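Local atomic coordinates of Red carotenoid protein (RCP) (Nostoc sp., PDB entry 5FCY), a protein that binds carotenoids such as beta-carotene in a soluble, all-helical fold and probably serves in cyanobacterial photoprotection. Residues Leu21-Gln26 with Asp77-Val82; Leu29-Tyr34 with Val115-Asp120; Gly58-Val63 with Trp102-Gln107. All blocks are in the same frame, centred on the assembly; numbering follows the deposited sequence.

Each of the three contacts borders the same beta-carotene in an all-helical domain. Interactions 1 and 2 share helix 23-35: its first turn meets the end of helix 68-79, and a later part meets the loop 115-120. Interaction 3 joins helices 53-64 and 95-110 and is buried. Interactions 1 and 2 are partly buried, and interaction 1 reaches the surface through Arg80. The chemistry follows the place. Interaction 1 mixes apolar contact with polar side-chain ends, interaction 2 is aromatic stacking, and interaction 3 is mainly aliphatic packing on one phenyl ring. Interactions 2 and 3 meet where Phe30 CE2 lies 3.7 Å from Trp102 CD2.

Interaction 1: Leu21-Gln26 with Asp77-Val82; sequences LDVDEQ and DLIRRV. With BCR (beta-carotene), chain B.
Ile79 makes the apolar part of this contact with Val23 and Gln26. Its CB lies 4.2 Å from Val23 CG1. Its CG2 packs on the amide of Gln26, 3.4 Å from OE1. With chi2 at 180° the Ile79 chain is extended, and CD1 lies beside Gln26 CB. The Gln26 and Ile79 side chains pass in opposite directions. This joins the start of helix 23-35 to the end of helix 68-79, two helices of the carotenoid-binding domain. Helix 68-79 closes in a Schellman motif with Arg81 at positive phi.

Polar bonds hold the Gln26 amide from both ends. NE2 donates to Leu21 O at 3.1 Å, from above the carbonyl plane, and OE1 bonds Tyr149 OH. On the exposed side, Val23 CG2 sits at the edge of the Arg80 guanidinium, 3.8 Å from NE, and the two side chains cross at about a right angle. Asp24 faces the ligand instead: its CB is 3.6 Å from beta-carotene C4, while OD2 forms a salt bridge with Arg76.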
loop_
_atom_site.group_PDB
_atom_site.type_symbol
_atom_site.label_atom_id
_atom_site.label_comp_id
_atom_site.label_asym_id
_atom_site.label_seq_id
_atom_site.Cartn_x
_atom_site.Cartn_y
_atom_site.Cartn_z
ATOM N N LEU A 21 -1.044 -6.812 -11.213
ATOM C CA LEU A 21 -2.210 -5.981 -11.451
ATOM C C LEU A 21 -1.785 -4.582 -11.891
ATOM O O LEU A 21 -0.625 -4.182 -11.759
ATOM C CB LEU A 21 -3.067 -5.895 -10.189
ATOM C CG LEU A 21 -3.356 -7.210 -9.463
ATOM C CD1 LEU A 21 -4.172 -6.949 -8.201
ATOM C CD2 LEU A 21 -4.077 -8.193 -10.379
ATOM N N ASP A 22 -2.744 -3.834 -12.430
ATOM C CA ASP A 22 -2.520 -2.423 -12.697
ATOM C C ASP A 22 -2.279 -1.678 -11.385
ATOM O O ASP A 22 -2.710 -2.102 -10.310
ATOM C CB ASP A 22 -3.712 -1.820 -13.444
ATOM C CG ASP A 22 -3.884 -2.397 -14.841
ATOM O OD1 ASP A 22 -2.862 -2.716 -15.487
ATOM O OD2 ASP A 22 -5.041 -2.531 -15.293
ATOM N N VAL A 23 -1.570 -0.551 -11.486
ATOM C CA VAL A 23 -1.185 0.206 -10.295
ATOM C C VAL A 23 -2.416 0.591 -9.484
ATOM O O VAL A 23 -2.458 0.413 -8.261
ATOM C CB VAL A 23 -0.362 1.444 -10.690
ATOM C CG1 VAL A 23 -0.043 2.297 -9.467
ATOM C CG2 VAL A 23 0.916 1.013 -11.372
ATOM N N ASP A 24 -3.430 1.144 -10.150
ATOM C CA ASP A 24 -4.653 1.516 -9.447
ATOM C C ASP A 24 -5.367 0.287 -8.901
ATOM O O ASP A 24 -5.925 0.327 -7.799
ATOM C CB ASP A 24 -5.568 2.305 -10.378
ATOM C CG ASP A 24 -5.134 3.750 -10.537
ATOM O OD1 ASP A 24 -4.183 4.165 -9.842
ATOM O OD2 ASP A 24 -5.753 4.473 -11.347
ATOM N N GLU A 25 -5.359 -0.812 -9.656
ATOM C CA GLU A 25 -5.928 -2.059 -9.156
ATOM C C GLU A 25 -5.199 -2.526 -7.902
ATOM O O GLU A 25 -5.825 -3.020 -6.956
ATOM C CB GLU A 25 -5.864 -3.131 -10.245
ATOM C CG GLU A 25 -6.648 -4.393 -9.933
ATOM C CD GLU A 25 -8.146 -4.173 -9.977
ATOM O OE1 GLU A 25 -8.572 -3.037 -10.274
ATOM O OE2 GLU A 25 -8.898 -5.134 -9.716
ATOM N N GLN A 26 -3.872 -2.380 -7.879
ATOM C CA GLN A 26 -3.100 -2.742 -6.695
ATOM C C GLN A 26 -3.527 -1.909 -5.495
ATOM O O GLN A 26 -3.747 -2.440 -4.400
ATOM C CB GLN A 26 -1.604 -2.558 -6.963
ATOM C CG GLN A 26 -1.003 -3.560 -7.940
ATOM C CD GLN A 26 0.515 -3.483 -8.013
ATOM O OE1 GLN A 26 1.201 -3.531 -6.993
ATOM N NE2 GLN A 26 1.042 -3.363 -9.226
ATOM N N ASP A 77 3.761 6.219 -7.799
ATOM C CA ASP A 77 5.201 6.248 -8.026
ATOM C C ASP A 77 5.940 5.275 -7.115
ATOM O O ASP A 77 6.998 4.759 -7.489
ATOM C CB ASP A 77 5.730 7.667 -7.825
ATOM C CG ASP A 77 5.351 8.602 -8.963
ATOM O OD1 ASP A 77 5.087 8.115 -10.083
ATOM O OD2 ASP A 77 5.322 9.830 -8.738
ATOM N N LEU A 78 5.407 5.010 -5.918
ATOM C CA LEU A 78 6.039 4.031 -5.040
ATOM C C LEU A 78 5.871 2.620 -5.586
ATOM O O LEU A 78 6.795 1.802 -5.502
ATOM C CB LEU A 78 5.461 4.129 -3.628
ATOM C CG LEU A 78 5.678 5.439 -2.865
ATOM C CD1 LEU A 78 5.137 5.312 -1.452
ATOM C CD2 LEU A 78 7.142 5.848 -2.846
ATOM N N ILE A 79 4.701 2.314 -6.152
ATOM C CA ILE A 79 4.479 0.988 -6.717
ATOM C C ILE A 79 5.261 0.823 -8.013
ATOM O O ILE A 79 5.709 -0.283 -8.339
ATOM C CB ILE A 79 2.970 0.746 -6.919
ATOM C CG1 ILE A 79 2.259 0.720 -5.560
ATOM C CG2 ILE A 79 2.728 -0.561 -7.686
ATOM C CD1 ILE A 79 0.760 0.492 -5.627
ATOM N N ARG A 80 5.446 1.905 -8.766
ATOM C CA ARG A 80 6.185 1.862 -10.021
ATOM C C ARG A 80 7.694 1.976 -9.833
ATOM O O ARG A 80 8.426 1.946 -10.828
ATOM C CB ARG A 80 5.715 2.988 -10.945
ATOM C CG ARG A 80 4.220 3.031 -11.211
ATOM C CD ARG A 80 3.810 4.420 -11.689
ATOM N NE ARG A 80 2.384 4.517 -11.985
ATOM C CZ ARG A 80 1.812 5.557 -12.586
ATOM N NH1 ARG A 80 2.542 6.600 -12.961
ATOM N NH2 ARG A 80 0.507 5.558 -12.817
ATOM N N ARG A 81 8.178 2.112 -8.598
ATOM C CA ARG A 81 9.609 2.257 -8.327
ATOM C C ARG A 81 10.190 3.509 -8.988
ATOM O O ARG A 81 11.358 3.530 -9.383
ATOM C CB ARG A 81 10.389 1.013 -8.772
ATOM C CG ARG A 81 10.575 -0.054 -7.703
ATOM C CD ARG A 81 9.346 -0.926 -7.524
ATOM N NE ARG A 81 9.710 -2.296 -7.167
ATOM C CZ ARG A 81 8.838 -3.247 -6.844
ATOM N NH1 ARG A 81 7.536 -2.984 -6.817
ATOM N NH2 ARG A 81 9.271 -4.465 -6.542
ATOM N N VAL A 82 9.388 4.568 -9.112
ATOM C CA VAL A 82 9.874 5.804 -9.713
ATOM C C VAL A 82 10.967 6.404 -8.837
ATOM O O VAL A 82 10.939 6.305 -7.603
ATOM C CB VAL A 82 8.724 6.805 -9.920
ATOM C CG1 VAL A 82 9.238 8.113 -10.522
ATOM C CG2 VAL A 82 7.662 6.202 -10.806
HETATM C C1 BCR B . -7.912 6.524 -7.375
HETATM C C2 BCR B . -9.044 6.359 -8.385
HETATM C C3 BCR B . -8.900 5.139 -9.289
HETATM C C4 BCR B . -8.232 3.979 -8.563
HETATM C C5 BCR B . -8.311 4.183 -7.070
HETATM C C6 BCR B . -7.730 5.263 -6.551
HETATM C C7 BCR B . -6.954 5.306 -5.268
HETATM C C8 BCR B . -6.701 4.271 -4.439
HETATM C C9 BCR B . -5.907 4.441 -3.185
HETATM C C10 BCR B . -5.731 3.371 -2.367
HETATM C C11 BCR B . -4.969 3.385 -1.106
HETATM C C33 BCR B . -9.089 3.205 -6.255
HETATM C C31 BCR B . -8.249 7.736 -6.508
HETATM C C32 BCR B . -6.628 6.771 -8.150
HETATM C C34 BCR B . -5.338 5.802 -2.882
HETATM C C12 BCR B . -4.840 2.260 -0.381
HETATM C C13 BCR B . -4.077 2.206 0.893
HETATM C C14 BCR B . -4.006 1.025 1.565
HETATM C C15 BCR B . -3.284 0.819 2.830
HETATM C C16 BCR B . -3.271 -0.370 3.451
HETATM C C17 BCR B . -2.534 -0.518 4.715
HETATM C C18 BCR B . -2.463 -1.661 5.425
HETATM C C19 BCR B . -1.661 -1.640 6.677
HETATM C C20 BCR B . -1.433 -2.713 7.445
HETATM C C21 BCR B . -0.617 -2.586 8.661
HETATM C C22 BCR B . -0.376 -3.616 9.496
HETATM C C23 BCR B . 0.444 -3.352 10.712
HETATM C C24 BCR B . 0.655 -4.267 11.667
HETATM C C25 BCR B . 1.457 -4.011 12.899
HETATM C C26 BCR B . 1.991 -2.828 13.206
HETATM C C27 BCR B . 3.487 -2.737 13.395
HETATM C C28 BCR B . 4.017 -4.094 13.841
HETATM C C29 BCR B . 2.990 -4.836 14.688
HETATM C C30 BCR B . 1.709 -5.117 13.902
HETATM C C35 BCR B . -3.409 3.467 1.364
HETATM C C36 BCR B . -3.183 -2.886 4.933
HETATM C C37 BCR B . -0.971 -4.956 9.164
HETATM C C38 BCR B . 1.132 -1.615 13.466
HETATM C C39 BCR B . 0.516 -5.167 14.847
HETATM C C40 BCR B . 1.857 -6.472 13.219
#

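Interaction 2: Leu29-Tyr34 with Val115-Asp120. With BCR (beta-carotene), chain B.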
loop_
_atom_site.group_PDB
_atom_site.type_symbol
_atom_site.label_atom_id
_atom_site.label_comp_id
_atom_site.label_asym_id
_atom_site.label_seq_id
_atom_site.Cartn_x
_atom_site.Cartn_y
_atom_site.Cartn_z
ATOM N N LEU A 29 -6.942 -3.069 -4.172
ATOM C CA LEU A 29 -6.846 -4.282 -3.366
ATOM C C LEU A 29 -6.313 -3.968 -1.973
ATOM O O LEU A 29 -6.852 -4.441 -0.966
ATOM C CB LEU A 29 -5.950 -5.300 -4.070
ATOM C CG LEU A 29 -5.747 -6.633 -3.354
ATOM C CD1 LEU A 29 -7.062 -7.371 -3.215
ATOM C CD2 LEU A 29 -4.736 -7.476 -4.106
ATOM N N PHE A 30 -5.252 -3.162 -1.899
ATOM C CA PHE A 30 -4.671 -2.804 -0.609
ATOM C C PHE A 30 -5.687 -2.075 0.264
ATOM O O PHE A 30 -5.720 -2.268 1.483
ATOM C CB PHE A 30 -3.428 -1.933 -0.833
ATOM C CG PHE A 30 -2.336 -2.095 0.204
ATOM C CD1 PHE A 30 -2.296 -3.176 1.069
ATOM C CD2 PHE A 30 -1.333 -1.145 0.297
ATOM C CE1 PHE A 30 -1.276 -3.302 1.995
ATOM C CE2 PHE A 30 -0.320 -1.264 1.226
ATOM C CZ PHE A 30 -0.293 -2.343 2.078
ATOM N N TRP A 31 -6.528 -1.235 -0.347
ATOM C CA TRP A 31 -7.504 -0.462 0.415
ATOM C C TRP A 31 -8.599 -1.352 0.988
ATOM O O TRP A 31 -8.987 -1.197 2.152
ATOM C CB TRP A 31 -8.116 0.625 -0.467
ATOM C CG TRP A 31 -9.361 1.222 0.104
ATOM C CD1 TRP A 31 -10.645 0.946 -0.265
ATOM C CD2 TRP A 31 -9.444 2.194 1.153
ATOM N NE1 TRP A 31 -11.522 1.687 0.487
ATOM C CE2 TRP A 31 -10.811 2.462 1.365
ATOM C CE3 TRP A 31 -8.497 2.863 1.932
ATOM C CZ2 TRP A 31 -11.253 3.370 2.323
ATOM C CZ3 TRP A 31 -8.937 3.766 2.883
ATOM C CH2 TRP A 31 -10.303 4.011 3.069
ATOM N N PHE A 32 -9.122 -2.282 0.187
ATOM C CA PHE A 32 -10.192 -3.144 0.673
ATOM C C PHE A 32 -9.691 -4.082 1.762
ATOM O O PHE A 32 -10.396 -4.324 2.748
ATOM C CB PHE A 32 -10.804 -3.928 -0.485
ATOM C CG PHE A 32 -11.704 -3.102 -1.355
ATOM C CD1 PHE A 32 -12.945 -2.694 -0.896
ATOM C CD2 PHE A 32 -11.311 -2.730 -2.627
ATOM C CE1 PHE A 32 -13.775 -1.931 -1.690
ATOM C CE2 PHE A 32 -12.139 -1.967 -3.427
ATOM C CZ PHE A 32 -13.372 -1.568 -2.958
ATOM N N ILE A 33 -8.476 -4.614 1.606
ATOM C CA ILE A 33 -7.860 -5.390 2.681
ATOM C C ILE A 33 -7.853 -4.582 3.972
ATOM O O ILE A 33 -8.151 -5.105 5.052
ATOM C CB ILE A 33 -6.437 -5.824 2.281
ATOM C CG1 ILE A 33 -6.484 -6.790 1.096
ATOM C CG2 ILE A 33 -5.725 -6.482 3.459
ATOM C CD1 ILE A 33 -5.127 -7.073 0.470
ATOM N N TYR A 34 -7.509 -3.295 3.880
ATOM C CA TYR A 34 -7.486 -2.447 5.067
ATOM C C TYR A 34 -8.857 -2.357 5.726
ATOM O O TYR A 34 -8.947 -2.200 6.948
ATOM C CB TYR A 34 -6.979 -1.051 4.699
ATOM C CG TYR A 34 -7.387 0.033 5.671
ATOM C CD1 TYR A 34 -6.706 0.216 6.866
ATOM C CD2 TYR A 34 -8.450 0.883 5.385
ATOM C CE1 TYR A 34 -7.076 1.211 7.755
ATOM C CE2 TYR A 34 -8.826 1.879 6.266
ATOM C CZ TYR A 34 -8.135 2.040 7.448
ATOM O OH TYR A 34 -8.512 3.033 8.323
ATOM N N VAL A 115 -6.235 12.015 -0.049
ATOM C CA VAL A 115 -7.206 11.968 -1.141
ATOM C C VAL A 115 -8.098 10.747 -0.952
ATOM O O VAL A 115 -7.589 9.649 -0.684
ATOM C CB VAL A 115 -6.504 11.949 -2.509
ATOM C CG1 VAL A 115 -5.678 10.672 -2.689
ATOM C CG2 VAL A 115 -7.522 12.112 -3.637
ATOM N N PRO A 116 -9.418 10.881 -1.063
ATOM C CA PRO A 116 -10.305 9.768 -0.700
ATOM C C PRO A 116 -10.304 8.668 -1.750
ATOM O O PRO A 116 -9.760 8.800 -2.848
ATOM C CB PRO A 116 -11.678 10.435 -0.589
ATOM C CG PRO A 116 -11.602 11.587 -1.531
ATOM C CD PRO A 116 -10.178 12.073 -1.482
ATOM N N PHE A 117 -10.954 7.531 -1.375
ATOM C CA PHE A 117 -11.155 6.356 -2.210
ATOM C C PHE A 117 -12.537 6.401 -2.853
ATOM O O PHE A 117 -13.510 6.788 -2.197
ATOM C CB PHE A 117 -11.021 5.084 -1.370
ATOM C CG PHE A 117 -11.074 3.812 -2.166
ATOM C CD1 PHE A 117 -9.912 3.234 -2.643
ATOM C CD2 PHE A 117 -12.281 3.185 -2.423
ATOM C CE1 PHE A 117 -9.952 2.058 -3.367
ATOM C CE2 PHE A 117 -12.328 2.011 -3.150
ATOM C CZ PHE A 117 -11.163 1.448 -3.624
ATOM N N PRO A 118 -12.691 6.022 -4.122
ATOM C CA PRO A 118 -13.994 6.184 -4.777
ATOM C C PRO A 118 -14.943 5.033 -4.475
ATOM O O PRO A 118 -14.563 3.859 -4.514
ATOM C CB PRO A 118 -13.627 6.231 -6.264
ATOM C CG PRO A 118 -12.428 5.358 -6.362
ATOM C CD PRO A 118 -11.675 5.497 -5.056
ATOM N N ALA A 119 -16.200 5.387 -4.183
ATOM C CA ALA A 119 -17.199 4.380 -3.836
ATOM C C ALA A 119 -17.438 3.405 -4.983
ATOM O O ALA A 119 -17.617 2.203 -4.756
ATOM C CB ALA A 119 -18.514 5.057 -3.444
ATOM N N ASP A 120 -17.455 3.901 -6.218
ATOM C CA ASP A 120 -17.918 3.121 -7.357
ATOM C C ASP A 120 -16.837 2.226 -7.954
ATOM O O ASP A 120 -16.995 1.760 -9.089
ATOM C CB ASP A 120 -18.465 4.052 -8.440
ATOM C CG ASP A 120 -17.373 4.830 -9.136
ATOM O OD1 ASP A 120 -16.466 5.325 -8.434
ATOM O OD2 ASP A 120 -17.415 4.931 -10.382
HETATM C C1 BCR B . -7.912 6.524 -7.375
HETATM C C2 BCR B . -9.044 6.359 -8.385
HETATM C C3 BCR B . -8.900 5.139 -9.289
HETATM C C4 BCR B . -8.232 3.979 -8.563
HETATM C C5 BCR B . -8.311 4.183 -7.070
HETATM C C6 BCR B . -7.730 5.263 -6.551
HETATM C C7 BCR B . -6.954 5.306 -5.268
HETATM C C8 BCR B . -6.701 4.271 -4.439
HETATM C C9 BCR B . -5.907 4.441 -3.185
HETATM C C10 BCR B . -5.731 3.371 -2.367
HETATM C C11 BCR B . -4.969 3.385 -1.106
HETATM C C33 BCR B . -9.089 3.205 -6.255
HETATM C C31 BCR B . -8.249 7.736 -6.508
HETATM C C32 BCR B . -6.628 6.771 -8.150
HETATM C C34 BCR B . -5.338 5.802 -2.882
HETATM C C12 BCR B . -4.840 2.260 -0.381
HETATM C C13 BCR B . -4.077 2.206 0.893
HETATM C C14 BCR B . -4.006 1.025 1.565
HETATM C C15 BCR B . -3.284 0.819 2.830
HETATM C C16 BCR B . -3.271 -0.370 3.451
HETATM C C17 BCR B . -2.534 -0.518 4.715
HETATM C C18 BCR B . -2.463 -1.661 5.425
HETATM C C19 BCR B . -1.661 -1.640 6.677
HETATM C C20 BCR B . -1.433 -2.713 7.445
HETATM C C21 BCR B . -0.617 -2.586 8.661
HETATM C C22 BCR B . -0.376 -3.616 9.496
HETATM C C23 BCR B . 0.444 -3.352 10.712
HETATM C C24 BCR B . 0.655 -4.267 11.667
HETATM C C25 BCR B . 1.457 -4.011 12.899
HETATM C C26 BCR B . 1.991 -2.828 13.206
HETATM C C27 BCR B . 3.487 -2.737 13.395
HETATM C C28 BCR B . 4.017 -4.094 13.841
HETATM C C29 BCR B . 2.990 -4.836 14.688
HETATM C C30 BCR B . 1.709 -5.117 13.902
HETATM C C35 BCR B . -3.409 3.467 1.364
HETATM C C36 BCR B . -3.183 -2.886 4.933
HETATM C C37 BCR B . -0.971 -4.956 9.164
HETATM C C38 BCR B . 1.132 -1.615 13.466
HETATM C C39 BCR B . 0.516 -5.167 14.847
HETATM C C40 BCR B . 1.857 -6.472 13.219
#
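Phe117 lays its ring over the five-membered ring of Trp31, face to face. The centroids are 3.7 Å apart and the planes meet at 17°. With Phe32 they form an aromatic cluster at the wall of the carotenoid pocket, where Trp31 and Phe117 touch the ligand. The cluster links helix 23-35 to the loop 115-120. Phe117 turns its edge to the face of Phe32 in an offset edge-to-face pair, planes at 85°, and its CZ comes 3.6 Å from Phe32 CE2. Pro118 CD lies over the rim of the other Phe117 face. Tyr34 CD2 lies over the opposite indole face, toward the rim. The CG of Trp31 is anti to the backbone N (chi1 165°), which carries the indole to the loop. Trp31 CB touches the polyene at C12.

Phe30 reaches a different part of the polyene, with C16 over the centre of one ring face, 3.5 Å above the plane. The ring also meets Trp102. Replacing Phe30 with alanine would probably leave this part of the polyene without its flat support and open a gap beside Trp102. Tyr34 adds CB near C16, and its OH bonds Asp110. At the end ring of the ligand, methyl C33 lies 3.2 Å from Phe117 CE1.

Interaction 3: Gly58-Val63 with Trp102-Gln107; sequences GLFNQV and WYLLSQ. With BCR (beta-carotene), chain B.
Two helices of the carotenoid-binding domain pack here: segments 58-63 and 102-107 of helices 53-64 and 95-110 cross at -44°, axes 9.7 Å apart at closest approach. Phe60 gives the largest share of the buried surface. Leu104 CB lies over one face of its ring, offset toward the rim, in a CH-pi contact of 4.2 Å to the centroid. At the ring edge, Leu105 CD2 is 4.0 Å from Phe60 CD1. The same methyl meets Val63 CG1 at 3.9 Å, so it touches two residues about one helix turn apart. The chi1 of Phe60 is 168°, and this trans setting extends the phenyl toward helix 95-110. There CE1 approaches the backbone O of Leu104 at 3.2 Å. Ile114 also touches Phe60 and Val63.

Another side of helix 95-110 lines the pocket. Leu105 serves both sides, because its CB touches beta-carotene methyl C35 at 3.8 Å. Trp102 meets C35 with the edge of its indole, and Tyr90 OH accepts its NE1 hydrogen. Ser106 at C15 and then Tyr103 at C19 follow along the polyene. Between the two segments, side chain meets side chain only through carbon atoms, so their hold probably depends on close fit and burial rather than on directed polar bonds.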
loop_
_atom_site.group_PDB
_atom_site.type_symbol
_atom_site.label_atom_id
_atom_site.label_comp_id
_atom_site.label_asym_id
_atom_site.label_seq_id
_atom_site.Cartn_x
_atom_site.Cartn_y
_atom_site.Cartn_z
ATOM N N GLY A 58 6.607 11.036 10.009
ATOM C CA GLY A 58 7.329 12.071 9.298
ATOM C C GLY A 58 7.060 12.022 7.810
ATOM O O GLY A 58 6.550 12.986 7.230
ATOM N N LEU A 59 7.395 10.893 7.180
ATOM C CA LEU A 59 7.126 10.732 5.754
ATOM C C LEU A 59 5.651 10.943 5.447
ATOM O O LEU A 59 5.307 11.473 4.385
ATOM C CB LEU A 59 7.577 9.345 5.289
ATOM C CG LEU A 59 7.615 9.088 3.778
ATOM C CD1 LEU A 59 8.670 9.951 3.098
ATOM C CD2 LEU A 59 7.866 7.615 3.485
ATOM N N PHE A 60 4.768 10.548 6.367
ATOM C CA PHE A 60 3.337 10.738 6.161
ATOM C C PHE A 60 2.975 12.218 6.112
ATOM O O PHE A 60 2.091 12.623 5.349
ATOM C CB PHE A 60 2.560 10.028 7.269
ATOM C CG PHE A 60 1.106 10.394 7.324
ATOM C CD1 PHE A 60 0.224 9.925 6.365
ATOM C CD2 PHE A 60 0.621 11.198 8.339
ATOM C CE1 PHE A 60 -1.115 10.259 6.415
ATOM C CE2 PHE A 60 -0.715 11.535 8.395
ATOM C CZ PHE A 60 -1.585 11.065 7.431
ATOM N N ASN A 61 3.646 13.044 6.918
ATOM C CA ASN A 61 3.362 14.475 6.902
ATOM C C ASN A 61 3.754 15.101 5.572
ATOM O O ASN A 61 3.005 15.914 5.018
ATOM C CB ASN A 61 4.085 15.167 8.057
ATOM C CG ASN A 61 3.415 14.921 9.392
ATOM O OD1 ASN A 61 2.189 14.961 9.502
ATOM N ND2 ASN A 61 4.217 14.658 10.415
ATOM N N GLN A 62 4.922 14.734 5.039
ATOM C CA GLN A 62 5.310 15.205 3.714
ATOM C C GLN A 62 4.267 14.855 2.661
ATOM O O GLN A 62 4.206 15.518 1.620
ATOM C CB GLN A 62 6.661 14.610 3.313
ATOM C CG GLN A 62 7.793 14.910 4.275
ATOM C CD GLN A 62 9.141 14.500 3.717
ATOM O OE1 GLN A 62 9.418 14.691 2.532
ATOM N NE2 GLN A 62 9.985 13.926 4.564
ATOM N N VAL A 63 3.450 13.833 2.910
ATOM C CA VAL A 63 2.443 13.412 1.940
ATOM C C VAL A 63 1.212 14.304 2.020
ATOM O O VAL A 63 0.806 14.922 1.029
ATOM C CB VAL A 63 2.078 11.931 2.158
ATOM C CG1 VAL A 63 0.894 11.519 1.284
ATOM C CG2 VAL A 63 3.274 11.060 1.862
ATOM N N TRP A 102 2.261 2.933 5.087
ATOM C CA TRP A 102 1.075 2.599 4.310
ATOM C C TRP A 102 -0.167 2.520 5.188
ATOM O O TRP A 102 -1.278 2.765 4.706
ATOM C CB TRP A 102 1.292 1.287 3.556
ATOM C CG TRP A 102 2.018 1.478 2.266
ATOM C CD1 TRP A 102 3.335 1.231 2.022
ATOM C CD2 TRP A 102 1.468 1.974 1.040
ATOM N NE1 TRP A 102 3.641 1.536 0.717
ATOM C CE2 TRP A 102 2.511 1.995 0.094
ATOM C CE3 TRP A 102 0.194 2.399 0.651
ATOM C CZ2 TRP A 102 2.321 2.425 -1.216
ATOM C CZ3 TRP A 102 0.006 2.826 -0.652
ATOM C CH2 TRP A 102 1.063 2.836 -1.569
ATOM N N TYR A 103 -0.007 2.189 6.470
ATOM C CA TYR A 103 -1.145 2.210 7.382
ATOM C C TYR A 103 -1.627 3.637 7.625
ATOM O O TYR A 103 -2.826 3.921 7.536
ATOM C CB TYR A 103 -0.778 1.545 8.708
ATOM C CG TYR A 103 -1.913 1.562 9.705
ATOM C CD1 TYR A 103 -3.015 0.736 9.542
ATOM C CD2 TYR A 103 -1.885 2.412 10.802
ATOM C CE1 TYR A 103 -4.061 0.751 10.448
ATOM C CE2 TYR A 103 -2.926 2.434 11.714
ATOM C CZ TYR A 103 -4.011 1.600 11.532
ATOM O OH TYR A 103 -5.053 1.614 12.434
ATOM N N LEU A 104 -0.702 4.548 7.940
ATOM C CA LEU A 104 -1.077 5.937 8.183
ATOM C C LEU A 104 -1.737 6.562 6.961
ATOM O O LEU A 104 -2.558 7.474 7.101
ATOM C CB LEU A 104 0.150 6.749 8.593
ATOM C CG LEU A 104 0.905 6.254 9.828
ATOM C CD1 LEU A 104 2.045 7.198 10.152
ATOM C CD2 LEU A 104 -0.024 6.104 11.024
ATOM N N LEU A 105 -1.383 6.100 5.758
ATOM C CA LEU A 105 -2.084 6.556 4.563
ATOM C C LEU A 105 -3.544 6.130 4.595
ATOM O O LEU A 105 -4.435 6.918 4.264
ATOM C CB LEU A 105 -1.407 6.012 3.306
ATOM C CG LEU A 105 -0.005 6.512 2.964
ATOM C CD1 LEU A 105 0.478 5.828 1.697
ATOM C CD2 LEU A 105 0.025 8.023 2.800
ATOM N N SER A 106 -3.808 4.884 4.989
ATOM C CA SER A 106 -5.186 4.413 5.057
ATOM C C SER A 106 -5.967 5.153 6.137
ATOM O O SER A 106 -7.130 5.516 5.929
ATOM C CB SER A 106 -5.214 2.905 5.303
ATOM O OG SER A 106 -4.440 2.554 6.437
ATOM N N GLN A 107 -5.346 5.389 7.294
ATOM C CA GLN A 107 -5.995 6.197 8.322
ATOM C C GLN A 107 -6.249 7.612 7.817
ATOM O O GLN A 107 -7.349 8.152 7.972
ATOM C CB GLN A 107 -5.143 6.225 9.591
ATOM C CG GLN A 107 -5.453 5.111 10.568
ATOM C CD GLN A 107 -4.823 5.348 11.922
ATOM O OE1 GLN A 107 -4.074 6.307 12.112
ATOM N NE2 GLN A 107 -5.129 4.479 12.877
HETATM C C1 BCR B . -7.912 6.524 -7.375
HETATM C C2 BCR B . -9.044 6.359 -8.385
HETATM C C3 BCR B . -8.900 5.139 -9.289
HETATM C C4 BCR B . -8.232 3.979 -8.563
HETATM C C5 BCR B . -8.311 4.183 -7.070
HETATM C C6 BCR B . -7.730 5.263 -6.551
HETATM C C7 BCR B . -6.954 5.306 -5.268
HETATM C C8 BCR B . -6.701 4.271 -4.439
HETATM C C9 BCR B . -5.907 4.441 -3.185
HETATM C C10 BCR B . -5.731 3.371 -2.367
HETATM C C11 BCR B . -4.969 3.385 -1.106
HETATM C C33 BCR B . -9.089 3.205 -6.255
HETATM C C31 BCR B . -8.249 7.736 -6.508
HETATM C C32 BCR B . -6.628 6.771 -8.150
HETATM C C34 BCR B . -5.338 5.802 -2.882
HETATM C C12 BCR B . -4.840 2.260 -0.381
HETATM C C13 BCR B . -4.077 2.206 0.893
HETATM C C14 BCR B . -4.006 1.025 1.565
HETATM C C15 BCR B . -3.284 0.819 2.830
HETATM C C16 BCR B . -3.271 -0.370 3.451
HETATM C C17 BCR B . -2.534 -0.518 4.715
HETATM C C18 BCR B . -2.463 -1.661 5.425
HETATM C C19 BCR B . -1.661 -1.640 6.677
HETATM C C20 BCR B . -1.433 -2.713 7.445
HETATM C C21 BCR B . -0.617 -2.586 8.661
HETATM C C22 BCR B . -0.376 -3.616 9.496
HETATM C C23 BCR B . 0.444 -3.352 10.712
HETATM C C24 BCR B . 0.655 -4.267 11.667
HETATM C C25 BCR B . 1.457 -4.011 12.899
HETATM C C26 BCR B . 1.991 -2.828 13.206
HETATM C C27 BCR B . 3.487 -2.737 13.395
HETATM C C28 BCR B . 4.017 -4.094 13.841
HETATM C C29 BCR B . 2.990 -4.836 14.688
HETATM C C30 BCR B . 1.709 -5.117 13.902
HETATM C C35 BCR B . -3.409 3.467 1.364
HETATM C C36 BCR B . -3.183 -2.886 4.933
HETATM C C37 BCR B . -0.971 -4.956 9.164
HETATM C C38 BCR B . 1.132 -1.615 13.466
HETATM C C39 BCR B . 0.516 -5.167 14.847
HETATM C C40 BCR B . 1.857 -6.472 13.219
#